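Local coordinates for protein ionotropic glutamate receptor bacterial homologue (Nostoc punctiforme, PDB 2PYY) that binds L-glutamate in the cleft between two lobes, as the ligand-binding core of a bacterial homologue of ionotropic glutamate receptors, at residues D158-L163 and E184-I189; P13-S18 and I66-I71; Y126-E129 and S133-E136. All coordinates share one frame; numbering follows the deposited sequence.

Contact 1. Residues D158-L163 and E184-I189. With GLU (glutamic acid), chain E.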
ATOM      1  N   ASP B 158      -9.830   6.550   3.356  1.00 16.69           N
ATOM      2  CA  ASP B 158      -9.183   6.501   4.668  1.00 16.55           C
ATOM      3  C   ASP B 158     -10.191   6.760   5.802  1.00 15.47           C
ATOM      4  O   ASP B 158     -10.879   7.786   5.819  1.00 14.63           O
ATOM      5  CB  ASP B 158      -8.039   7.515   4.682  1.00 16.59           C
ATOM      6  CG  ASP B 158      -7.024   7.238   3.588  1.00 17.21           C
ATOM      7  OD1 ASP B 158      -7.416   7.211   2.410  1.00 18.97           O
ATOM      8  OD2 ASP B 158      -5.845   7.044   3.897  1.00 19.46           O
ATOM      9  N   ALA B 159     -10.275   5.817   6.740  1.00 15.18           N
ATOM     10  CA  ALA B 159     -11.221   5.910   7.860  1.00 16.67           C
ATOM     11  C   ALA B 159     -11.247   7.253   8.595  1.00 16.61           C
ATOM     12  O   ALA B 159     -12.320   7.823   8.824  1.00 16.60           O
ATOM     13  CB  ALA B 159     -10.968   4.767   8.861  1.00 15.15           C
ATOM     14  N   PRO B 160     -10.066   7.767   8.983  1.00 16.00           N
ATOM     15  CA  PRO B 160      -9.947   9.048   9.694  1.00 15.66           C
ATOM     16  C   PRO B 160     -10.571  10.190   8.900  1.00 16.37           C
ATOM     17  O   PRO B 160     -11.230  11.059   9.455  1.00 15.56           O
ATOM     18  CB  PRO B 160      -8.439   9.230   9.831  1.00 17.59           C
ATOM     19  CG  PRO B 160      -7.917   7.819   9.855  1.00 19.26           C
ATOM     20  CD  PRO B 160      -8.752   7.114   8.829  1.00 16.35           C
ATOM     21  N   VAL B 161     -10.358  10.182   7.588  1.00 15.75           N
ATOM     22  CA  VAL B 161     -10.904  11.235   6.758  1.00 13.97           C
ATOM     23  C   VAL B 161     -12.419  11.125   6.632  1.00 14.76           C
ATOM     24  O   VAL B 161     -13.118  12.136   6.687  1.00 13.24           O
ATOM     25  CB  VAL B 161     -10.245  11.212   5.377  1.00 13.09           C
ATOM     26  CG1 VAL B 161     -10.842  12.292   4.492  1.00 11.77           C
ATOM     27  CG2 VAL B 161      -8.738  11.423   5.540  1.00 10.85           C
ATOM     28  N   LEU B 162     -12.926   9.902   6.469  1.00 17.46           N
ATOM     29  CA  LEU B 162     -14.372   9.696   6.359  1.00 17.12           C
ATOM     30  C   LEU B 162     -15.061  10.112   7.669  1.00 19.30           C
ATOM     31  O   LEU B 162     -16.076  10.816   7.649  1.00 18.74           O
ATOM     32  CB  LEU B 162     -14.686   8.228   6.023  1.00 18.44           C
ATOM     33  CG  LEU B 162     -14.226   7.723   4.637  1.00 18.54           C
ATOM     34  CD1 LEU B 162     -14.427   6.224   4.527  1.00 15.65           C
ATOM     35  CD2 LEU B 162     -15.010   8.451   3.551  1.00 18.45           C
ATOM     36  N   LEU B 163     -14.513   9.699   8.809  1.00 21.40           N
ATOM     37  CA  LEU B 163     -15.117  10.068  10.092  1.00 24.83           C
ATOM     38  C   LEU B 163     -15.299  11.570  10.213  1.00 25.26           C
ATOM     39  O   LEU B 163     -16.373  12.042  10.566  1.00 25.73           O
ATOM     40  CB  LEU B 163     -14.265   9.571  11.259  1.00 27.62           C
ATOM     41  CG  LEU B 163     -14.432   8.088  11.578  1.00 31.39           C
ATOM     42  CD1 LEU B 163     -13.431   7.691  12.648  1.00 34.86           C
ATOM     43  CD2 LEU B 163     -15.861   7.808  12.056  1.00 31.44           C
ATOM     44  N   GLU B 184      -3.411   0.582   7.075  1.00 23.76           N
ATOM     45  CA  GLU B 184      -2.275   1.262   6.463  1.00 22.14           C
ATOM     46  C   GLU B 184      -1.777   2.303   7.449  1.00 20.51           C
ATOM     47  O   GLU B 184      -2.548   2.847   8.232  1.00 20.44           O
ATOM     48  CB  GLU B 184      -2.695   1.976   5.171  1.00 21.94           C
ATOM     49  CG  GLU B 184      -3.530   1.148   4.198  1.00 23.10           C
ATOM     50  CD  GLU B 184      -3.723   1.822   2.843  1.00 24.43           C
ATOM     51  OE1 GLU B 184      -4.123   3.021   2.797  1.00 20.50           O
ATOM     52  OE2 GLU B 184      -3.489   1.137   1.817  1.00 26.55           O
ATOM     53  N   SER B 185      -0.485   2.574   7.426  1.00 20.19           N
ATOM     54  CA  SER B 185       0.038   3.587   8.311  1.00 21.43           C
ATOM     55  C   SER B 185       0.506   4.721   7.407  1.00 19.63           C
ATOM     56  O   SER B 185       0.810   4.505   6.223  1.00 20.12           O
ATOM     57  CB  SER B 185       1.190   3.032   9.159  1.00 23.01           C
ATOM     58  OG  SER B 185       2.407   3.032   8.442  1.00 29.99           O
ATOM     59  N   TYR B 186       0.511   5.936   7.946  1.00 17.38           N
ATOM     60  CA  TYR B 186       0.962   7.099   7.187  1.00 14.22           C
ATOM     61  C   TYR B 186       2.371   7.424   7.612  1.00 12.17           C
ATOM     62  O   TYR B 186       2.734   7.219   8.772  1.00 10.90           O
ATOM     63  CB  TYR B 186       0.123   8.339   7.473  1.00 13.41           C
ATOM     64  CG  TYR B 186      -1.337   8.211   7.169  1.00 13.84           C
ATOM     65  CD1 TYR B 186      -1.799   7.383   6.142  1.00 13.46           C
ATOM     66  CD2 TYR B 186      -2.267   8.957   7.889  1.00 12.14           C
ATOM     67  CE1 TYR B 186      -3.160   7.306   5.844  1.00 13.63           C
ATOM     68  CE2 TYR B 186      -3.620   8.890   7.599  1.00 15.91           C
ATOM     69  CZ  TYR B 186      -4.058   8.065   6.578  1.00 14.28           C
ATOM     70  OH  TYR B 186      -5.405   8.019   6.311  1.00 17.51           O
ATOM     71  N   GLY B 187       3.144   7.978   6.685  1.00 11.46           N
ATOM     72  CA  GLY B 187       4.510   8.346   6.986  1.00 11.22           C
ATOM     73  C   GLY B 187       4.879   9.563   6.163  1.00 13.73           C
ATOM     74  O   GLY B 187       4.072  10.034   5.347  1.00 12.38           O
ATOM     75  N   ILE B 188       6.068  10.100   6.408  1.00 12.39           N
ATOM     76  CA  ILE B 188       6.571  11.245   5.655  1.00 11.44           C
ATOM     77  C   ILE B 188       7.314  10.557   4.509  1.00 12.35           C
ATOM     78  O   ILE B 188       8.099   9.625   4.744  1.00 11.76           O
ATOM     79  CB  ILE B 188       7.528  12.111   6.540  1.00 12.64           C
ATOM     80  CG1 ILE B 188       6.694  12.845   7.605  1.00 12.18           C
ATOM     81  CG2 ILE B 188       8.294  13.134   5.685  1.00 12.97           C
ATOM     82  CD1 ILE B 188       7.513  13.507   8.747  1.00 13.98           C
ATOM     83  N   ILE B 189       7.026  10.951   3.271  1.00 12.11           N
ATOM     84  CA  ILE B 189       7.687  10.322   2.130  1.00 12.30           C
ATOM     85  C   ILE B 189       8.909  11.161   1.782  1.00 13.08           C
ATOM     86  O   ILE B 189       8.841  12.391   1.770  1.00 13.28           O
ATOM     87  CB  ILE B 189       6.700  10.187   0.917  1.00 12.58           C
ATOM     88  CG1 ILE B 189       7.279   9.249  -0.147  1.00 12.18           C
ATOM     89  CG2 ILE B 189       6.378  11.569   0.344  1.00  8.39           C
ATOM     90  CD1 ILE B 189       6.239   8.720  -1.130  1.00 12.47           C
TER
HETATM   91  N   GLU E2620      -3.839   7.574   2.317  1.00 16.95           N
HETATM   92  CA  GLU E2620      -4.173   7.707   0.868  1.00 17.76           C
HETATM   93  C   GLU E2620      -2.949   7.371   0.022  1.00 17.99           C
HETATM   94  O   GLU E2620      -1.823   7.531   0.538  1.00 17.78           O
HETATM   95  CB  GLU E2620      -4.623   9.136   0.560  1.00 18.83           C
HETATM   96  CG  GLU E2620      -5.104   9.341  -0.873  1.00 17.19           C
HETATM   97  CD  GLU E2620      -5.399  10.800  -1.197  1.00 17.15           C
HETATM   98  OE1 GLU E2620      -5.998  11.064  -2.260  1.00 14.43           O
HETATM   99  OE2 GLU E2620      -5.025  11.679  -0.390  1.00 15.35           O
HETATM  100  OXT GLU E2620      -3.124   6.960  -1.144  1.00 18.44           O
HETATM  101  O   HOH W   1      -5.681   4.215   4.791  1.00 26.45           O

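Contact 2. Residues P13-S18 and I66-I71. With GLU (glutamic acid), chain E.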
ATOM      1  N   PRO B  13      -8.415  16.973   5.177  1.00 18.37           N
ATOM      2  CA  PRO B  13      -8.779  17.110   6.588  1.00 18.80           C
ATOM      3  C   PRO B  13      -9.123  15.786   7.249  1.00 19.00           C
ATOM      4  O   PRO B  13      -9.629  14.869   6.603  1.00 20.39           O
ATOM      5  CB  PRO B  13      -9.950  18.096   6.554  1.00 20.13           C
ATOM      6  CG  PRO B  13     -10.560  17.872   5.209  1.00 21.31           C
ATOM      7  CD  PRO B  13      -9.334  17.736   4.318  1.00 18.85           C
ATOM      8  N   PRO B  14      -8.858  15.669   8.560  1.00 19.76           N
ATOM      9  CA  PRO B  14      -8.272  16.701   9.425  1.00 18.62           C
ATOM     10  C   PRO B  14      -6.741  16.705   9.495  1.00 18.76           C
ATOM     11  O   PRO B  14      -6.166  17.298  10.412  1.00 18.58           O
ATOM     12  CB  PRO B  14      -8.893  16.385  10.777  1.00 19.04           C
ATOM     13  CG  PRO B  14      -8.873  14.887  10.769  1.00 19.22           C
ATOM     14  CD  PRO B  14      -9.323  14.520   9.362  1.00 19.36           C
ATOM     15  N   PHE B  15      -6.079  16.031   8.555  1.00 15.63           N
ATOM     16  CA  PHE B  15      -4.613  16.013   8.550  1.00 14.85           C
ATOM     17  C   PHE B  15      -4.048  17.325   8.002  1.00 14.48           C
ATOM     18  O   PHE B  15      -3.138  17.909   8.587  1.00 15.08           O
ATOM     19  CB  PHE B  15      -4.098  14.801   7.756  1.00 12.54           C
ATOM     20  CG  PHE B  15      -4.545  13.489   8.336  1.00 15.58           C
ATOM     21  CD1 PHE B  15      -5.780  12.941   7.992  1.00 12.78           C
ATOM     22  CD2 PHE B  15      -3.786  12.866   9.333  1.00 16.03           C
ATOM     23  CE1 PHE B  15      -6.258  11.797   8.641  1.00 15.09           C
ATOM     24  CE2 PHE B  15      -4.254  11.727   9.984  1.00 14.26           C
ATOM     25  CZ  PHE B  15      -5.491  11.192   9.642  1.00 15.39           C
ATOM     26  N   VAL B  16      -4.617  17.793   6.896  1.00 15.35           N
ATOM     27  CA  VAL B  16      -4.213  19.044   6.273  1.00 14.74           C
ATOM     28  C   VAL B  16      -5.446  19.827   5.821  1.00 17.12           C
ATOM     29  O   VAL B  16      -6.255  19.324   5.035  1.00 16.79           O
ATOM     30  CB  VAL B  16      -3.324  18.815   5.030  1.00 15.04           C
ATOM     31  CG1 VAL B  16      -2.971  20.162   4.389  1.00 14.27           C
ATOM     32  CG2 VAL B  16      -2.052  18.068   5.417  1.00 14.19           C
ATOM     33  N   LEU B  17      -5.585  21.052   6.319  1.00 16.80           N
ATOM     34  CA  LEU B  17      -6.707  21.922   5.950  1.00 20.62           C
ATOM     35  C   LEU B  17      -6.183  23.277   5.497  1.00 22.27           C
ATOM     36  O   LEU B  17      -5.084  23.674   5.875  1.00 25.16           O
ATOM     37  CB  LEU B  17      -7.651  22.140   7.129  1.00 21.98           C
ATOM     38  CG  LEU B  17      -8.274  20.921   7.801  1.00 22.13           C
ATOM     39  CD1 LEU B  17      -7.288  20.293   8.759  1.00 23.15           C
ATOM     40  CD2 LEU B  17      -9.530  21.371   8.561  1.00 25.82           C
ATOM     41  N   SER B  18      -6.980  23.989   4.704  1.00 24.35           N
ATOM     42  CA  SER B  18      -6.598  25.302   4.184  1.00 27.13           C
ATOM     43  C   SER B  18      -7.765  26.298   4.113  1.00 29.33           C
ATOM     44  O   SER B  18      -8.834  25.975   3.606  1.00 28.02           O
ATOM     45  CB  SER B  18      -6.000  25.141   2.782  1.00 28.45           C
ATOM     46  OG  SER B  18      -5.777  26.402   2.179  1.00 30.95           O
ATOM     47  N   ILE B  66       4.351  15.384   3.159  1.00 11.14           N
ATOM     48  CA  ILE B  66       3.586  14.871   4.282  1.00 10.99           C
ATOM     49  C   ILE B  66       2.131  15.279   4.098  1.00 11.51           C
ATOM     50  O   ILE B  66       1.831  16.356   3.571  1.00 13.55           O
ATOM     51  CB  ILE B  66       4.112  15.435   5.629  1.00 10.00           C
ATOM     52  CG1 ILE B  66       3.304  14.852   6.785  1.00  7.52           C
ATOM     53  CG2 ILE B  66       3.979  16.959   5.639  1.00 10.16           C
ATOM     54  CD1 ILE B  66       3.804  15.257   8.177  1.00  6.51           C
ATOM     55  N   ALA B  67       1.234  14.406   4.528  1.00 12.22           N
ATOM     56  CA  ALA B  67      -0.209  14.635   4.447  1.00 13.00           C
ATOM     57  C   ALA B  67      -0.835  13.413   5.107  1.00 15.41           C
ATOM     58  O   ALA B  67      -0.666  13.186   6.308  1.00 15.09           O
ATOM     59  CB  ALA B  67      -0.647  14.746   2.990  1.00 11.30           C
ATOM     60  N   ALA B  68      -1.545  12.632   4.307  1.00 15.32           N
ATOM     61  CA  ALA B  68      -2.174  11.411   4.757  1.00 16.41           C
ATOM     62  C   ALA B  68      -1.650  10.386   3.746  1.00 15.93           C
ATOM     63  O   ALA B  68      -2.417   9.755   3.021  1.00 16.20           O
ATOM     64  CB  ALA B  68      -3.694  11.537   4.655  1.00 17.18           C
ATOM     65  N   ILE B  69      -0.328  10.254   3.705  1.00 15.17           N
ATOM     66  CA  ILE B  69       0.368   9.375   2.778  1.00 14.55           C
ATOM     67  C   ILE B  69       0.613   7.934   3.236  1.00 13.41           C
ATOM     68  O   ILE B  69       1.501   7.672   4.044  1.00 12.46           O
ATOM     69  CB  ILE B  69       1.741  10.000   2.385  1.00 15.83           C
ATOM     70  CG1 ILE B  69       1.548  11.475   2.014  1.00 16.16           C
ATOM     71  CG2 ILE B  69       2.353   9.226   1.199  1.00 12.81           C
ATOM     72  CD1 ILE B  69       2.817  12.202   1.587  1.00 17.05           C
ATOM     73  N   SER B  70      -0.167   6.998   2.712  1.00 12.79           N
ATOM     74  CA  SER B  70      -0.021   5.596   3.077  1.00 13.15           C
ATOM     75  C   SER B  70       1.319   5.025   2.639  1.00 14.10           C
ATOM     76  O   SER B  70       1.780   5.263   1.524  1.00 14.12           O
ATOM     77  CB  SER B  70      -1.139   4.781   2.436  1.00 14.14           C
ATOM     78  OG  SER B  70      -2.392   5.213   2.913  1.00 14.58           O
ATOM     79  N   ILE B  71       1.936   4.268   3.536  1.00 12.24           N
ATOM     80  CA  ILE B  71       3.195   3.603   3.263  1.00 13.89           C
ATOM     81  C   ILE B  71       2.813   2.262   2.618  1.00 16.29           C
ATOM     82  O   ILE B  71       2.051   1.473   3.193  1.00 13.31           O
ATOM     83  CB  ILE B  71       3.961   3.339   4.581  1.00 16.79           C
ATOM     84  CG1 ILE B  71       4.267   4.685   5.264  1.00 15.23           C
ATOM     85  CG2 ILE B  71       5.260   2.552   4.309  1.00 16.23           C
ATOM     86  CD1 ILE B  71       4.972   4.556   6.583  1.00 16.45           C
TER
HETATM   87  N   GLU E2620      -3.839   7.574   2.317  1.00 16.95           N
HETATM   88  CA  GLU E2620      -4.173   7.707   0.868  1.00 17.76           C
HETATM   89  C   GLU E2620      -2.949   7.371   0.022  1.00 17.99           C
HETATM   90  O   GLU E2620      -1.823   7.531   0.538  1.00 17.78           O
HETATM   91  CB  GLU E2620      -4.623   9.136   0.560  1.00 18.83           C
HETATM   92  CG  GLU E2620      -5.104   9.341  -0.873  1.00 17.19           C
HETATM   93  CD  GLU E2620      -5.399  10.800  -1.197  1.00 17.15           C
HETATM   94  OE1 GLU E2620      -5.998  11.064  -2.260  1.00 14.43           O
HETATM   95  OE2 GLU E2620      -5.025  11.679  -0.390  1.00 15.35           O
HETATM   96  OXT GLU E2620      -3.124   6.960  -1.144  1.00 18.44           O

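Contact 3. Residues Y126-E129 and S133-E136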
ATOM      1  N   TYR B 126      -6.768  -0.767  -4.101  1.00 22.70           N
ATOM      2  CA  TYR B 126      -7.434  -1.868  -3.429  1.00 25.23           C
ATOM      3  C   TYR B 126      -8.695  -2.301  -4.196  1.00 25.35           C
ATOM      4  O   TYR B 126      -8.893  -3.491  -4.477  1.00 24.86           O
ATOM      5  CB  TYR B 126      -7.786  -1.460  -1.996  1.00 26.17           C
ATOM      6  CG  TYR B 126      -8.618  -2.471  -1.242  1.00 29.71           C
ATOM      7  CD1 TYR B 126     -10.000  -2.307  -1.107  1.00 31.37           C
ATOM      8  CD2 TYR B 126      -8.021  -3.570  -0.629  1.00 31.29           C
ATOM      9  CE1 TYR B 126     -10.763  -3.211  -0.370  1.00 35.01           C
ATOM     10  CE2 TYR B 126      -8.774  -4.476   0.106  1.00 34.54           C
ATOM     11  CZ  TYR B 126     -10.136  -4.291   0.234  1.00 34.00           C
ATOM     12  OH  TYR B 126     -10.874  -5.176   0.980  1.00 37.36           O
ATOM     13  N   LEU B 127      -9.537  -1.339  -4.552  1.00 24.78           N
ATOM     14  CA  LEU B 127     -10.752  -1.655  -5.284  1.00 24.98           C
ATOM     15  C   LEU B 127     -10.472  -2.350  -6.615  1.00 25.75           C
ATOM     16  O   LEU B 127     -11.039  -3.406  -6.895  1.00 24.04           O
ATOM     17  CB  LEU B 127     -11.573  -0.390  -5.524  1.00 23.55           C
ATOM     18  CG  LEU B 127     -12.097   0.286  -4.259  1.00 23.42           C
ATOM     19  CD1 LEU B 127     -12.591   1.678  -4.602  1.00 23.43           C
ATOM     20  CD2 LEU B 127     -13.213  -0.543  -3.625  1.00 22.54           C
ATOM     21  N   ARG B 128      -9.599  -1.762  -7.433  1.00 26.41           N
ATOM     22  CA  ARG B 128      -9.267  -2.338  -8.737  1.00 28.45           C
ATOM     23  C   ARG B 128      -8.752  -3.768  -8.605  1.00 29.40           C
ATOM     24  O   ARG B 128      -9.216  -4.677  -9.295  1.00 28.96           O
ATOM     25  CB  ARG B 128      -8.211  -1.491  -9.463  1.00 28.54           C
ATOM     26  CG  ARG B 128      -8.645  -0.066  -9.750  1.00 31.96           C
ATOM     27  CD  ARG B 128      -7.791   0.575 -10.831  1.00 32.27           C
ATOM     28  NE  ARG B 128      -6.374   0.605 -10.490  1.00 34.57           N
ATOM     29  CZ  ARG B 128      -5.814   1.470  -9.650  1.00 36.08           C
ATOM     30  NH1 ARG B 128      -6.550   2.398  -9.059  1.00 36.54           N
ATOM     31  NH2 ARG B 128      -4.516   1.392  -9.389  1.00 35.86           N
ATOM     32  N   GLU B 129      -7.784  -3.958  -7.717  1.00 29.33           N
ATOM     33  CA  GLU B 129      -7.202  -5.271  -7.493  1.00 30.63           C
ATOM     34  C   GLU B 129      -8.224  -6.304  -7.024  1.00 30.61           C
ATOM     35  O   GLU B 129      -8.057  -7.498  -7.269  1.00 31.19           O
ATOM     36  CB  GLU B 129      -6.050  -5.165  -6.495  1.00 31.89           C
ATOM     37  CG  GLU B 129      -4.824  -4.464  -7.066  1.00 32.88           C
ATOM     38  CD  GLU B 129      -3.747  -4.231  -6.020  1.00 35.50           C
ATOM     39  OE1 GLU B 129      -2.613  -3.860  -6.400  1.00 33.42           O
ATOM     40  OE2 GLU B 129      -4.049  -4.416  -4.814  1.00 37.33           O
ATOM     41  N   SER B 133     -15.719  -2.184  -9.445  1.00 22.96           N
ATOM     42  CA  SER B 133     -15.859  -1.022 -10.307  1.00 22.76           C
ATOM     43  C   SER B 133     -15.651   0.218  -9.451  1.00 22.81           C
ATOM     44  O   SER B 133     -16.338   0.431  -8.446  1.00 22.52           O
ATOM     45  CB  SER B 133     -17.243  -0.993 -10.959  1.00 21.78           C
ATOM     46  OG  SER B 133     -17.357  -2.017 -11.940  1.00 24.15           O
ATOM     47  N   VAL B 134     -14.689   1.034  -9.857  1.00 21.08           N
ATOM     48  CA  VAL B 134     -14.348   2.232  -9.108  1.00 19.70           C
ATOM     49  C   VAL B 134     -14.402   3.527  -9.905  1.00 18.91           C
ATOM     50  O   VAL B 134     -13.878   3.628 -11.016  1.00 18.62           O
ATOM     51  CB  VAL B 134     -12.936   2.090  -8.498  1.00 18.83           C
ATOM     52  CG1 VAL B 134     -11.939   1.729  -9.594  1.00 18.73           C
ATOM     53  CG2 VAL B 134     -12.523   3.393  -7.805  1.00 20.26           C
ATOM     54  N   LEU B 135     -15.035   4.518  -9.293  1.00 19.38           N
ATOM     55  CA  LEU B 135     -15.178   5.844  -9.863  1.00 20.05           C
ATOM     56  C   LEU B 135     -14.078   6.700  -9.251  1.00 20.90           C
ATOM     57  O   LEU B 135     -14.236   7.247  -8.162  1.00 18.89           O
ATOM     58  CB  LEU B 135     -16.543   6.420  -9.504  1.00 19.74           C
ATOM     59  CG  LEU B 135     -16.784   7.827 -10.005  1.00 21.41           C
ATOM     60  CD1 LEU B 135     -16.886   7.819 -11.523  1.00 21.37           C
ATOM     61  CD2 LEU B 135     -18.061   8.387  -9.393  1.00 21.77           C
ATOM     62  N   GLU B 136     -12.953   6.786  -9.952  1.00 21.17           N
ATOM     63  CA  GLU B 136     -11.815   7.560  -9.492  1.00 20.44           C
ATOM     64  C   GLU B 136     -11.996   9.028  -9.872  1.00 20.26           C
ATOM     65  O   GLU B 136     -11.914   9.403 -11.053  1.00 19.17           O
ATOM     66  CB  GLU B 136     -10.518   7.003 -10.094  1.00 21.98           C
ATOM     67  CG  GLU B 136     -10.172   5.599  -9.605  1.00 24.80           C
ATOM     68  CD  GLU B 136      -8.800   5.120 -10.067  1.00 26.79           C
ATOM     69  OE1 GLU B 136      -7.822   5.884  -9.945  1.00 27.55           O
ATOM     70  OE2 GLU B 136      -8.692   3.969 -10.538  1.00 28.68           O
TER

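Contact 1. Residues D158-L163 and E184-I189
The segments that carry Asp158 and Tyr186 stand apart in their main chains: the closest CA atoms, those of Asp158 and Glu184, lie 8.9 Å from each other, and side chains span the gap. Asp158 is the last residue of strand 154-158 and sits at the N-cap position of helix 159-166, yet its carboxylate makes no capping bond and is turned to the ligand. Tyr186 OH donates to Asp158 OD2 at 2.6 Å, arriving on the anti side of that oxygen and 18° out of the carboxylate plane. Asp158 OD2 lies at the edge of the Tyr186 ring, near its plane, with the ring and carboxylate planes 36° apart. Both side chains have CG anti to the carbonyl carbon (chi1 -58° for Asp158), which brings OD2 and the phenol together across the gap. The contact lies at the cleft of the two-lobed periplasmic-binding-protein fold, where strands such as 175-190 run between the lobes and the ligand is held. The amino group of the bound glutamate, GLU N, also donates to Asp158 OD2, again at 2.6 Å. A water is the third donor to Asp158 OD2, at 3.0 Å, and bonds at the same time to Glu184 OE1 at 2.8 Å. Asp158 OD2 and Glu184 OE1 lie 4.5 Å apart, and the bridging water probably eases their repulsion. Pro160 CD is 4.3 Å from Tyr186 OH, which is also hydrogen-bonded to Ser88.

Contact 2. Residues P13-S18 and I66-I71
Phe15 and Val16 meet Ala67 and Ala68 in a small, buried, apolar contact between two loops, one following strand 5-10 and the other following strand 64-66. No hydrogen bond joins the segments. The nearest CA pair, Phe15 and Ala67, is 6.2 Å apart, and the touching is done mostly by carbon atoms. Phe15 CD1 approaches the methyl Ala68 CB obliquely to the ring at 4.2 Å, while Phe15 CB rests 4.1 Å from Ala67 O. The phenylalanine ring is swung to the side of its own backbone N, with CG anti to the carbonyl carbon (chi1 -61°); this torsion puts CD1 on the side of Ala68. Val16 presents one branch: its CG2 lies 4.0 Å from Ala67 CA, close to that residue's methyl. Phe15 and Val16 both face Ile12, which fits a classic beta bulge, though the segment forms no regular strand. Strands 5-10 and 64-66 are neighbours in the three-stranded parallel sheet, and in the periplasmic-binding-protein fold loops of this kind form part of the cleft wall. Here 66-71 supplies three of the polar atoms that bind the ligand. Ala68 O accepts from the ligand amino group GLU N at 2.7 Å. Ser70 OG accepts from GLU N at 2.8 Å, and Ser70 N donates to the carboxylate atom GLU O at 2.8 Å with an almost straight angle of 164°. Glu184, hydrogen-bonded to Ser70 OG, is a second-shell partner of this grip. The Phe15 ring also packs edge-to-face with Phe86 and Tyr186.

Contact 3. Residues Y126-E129 and S133-E136
Leu127 and Val134 mark the closest backbone approach, their CA atoms 6.5 Å apart where the last turn of helix 122-129 packs against strand 133-137 after a short connection. These two elements close the beta-alpha-beta unit that begins with strand 114-118, and Leu127 also touches that strand. The closest apolar touch is between two methyls, Leu127 CD1 against Val134 CG2 at 3.6 Å, with the two side chains crossing obliquely. The other valine branch, Val134 CG1, packs on the aliphatic part of the neighbouring arginine, 3.8 Å from Arg128 CG. Arg128 leaves the helix without facing the strand, but its chain bends at chi3 (-59°) and brings NH1 back within reach of Glu136. The salt bridge runs from Arg128 NH1 to Glu136 OE2 at 3.0 Å. As a hydrogen bond it is weak, for the N-H...O angle is only 129°, and although the two flat groups are turned just 27° from each other, the oxygen approaches the guanidinium obliquely. Replacing Arg128 with an alanine would probably leave the Glu136 carboxylate without this positive partner and uncover the CG1 branch of Val134. Across the subunit interface, residues 134-136 pair antiparallel with a strand of the third subunit, and Glu136 OE2 comes close to Glu136 OE2 of that subunit. The implication is electrostatic: the arginine, whose NE also forms a long, weak ion pair with Glu136 of the third subunit, probably offsets the repulsion between two acids brought together where the sheet continues from chain to chain.

Along the chain, contact 2 closes first, then contact 3, then contact 1. Contacts 1 and 2 are neighbours, their centres about 7 Å apart; they touch through Pro160 on Phe15 and through a probable backbone hydrogen bond between Ser185 and Ile71, and both hold residues of the glutamate pocket. Contact 3 is remote, its centre about 18 Å from that of contact 1 and about 21 Å from that of contact 2. It nevertheless shares the mixed sheet with contact 1: strands 154-158 and 175-190 serve the pocket, whereas 133-137 is an edge strand of the sheet within this chain and pairs with a strand of the third subunit. One sheet thus reaches from ligand to subunit interface.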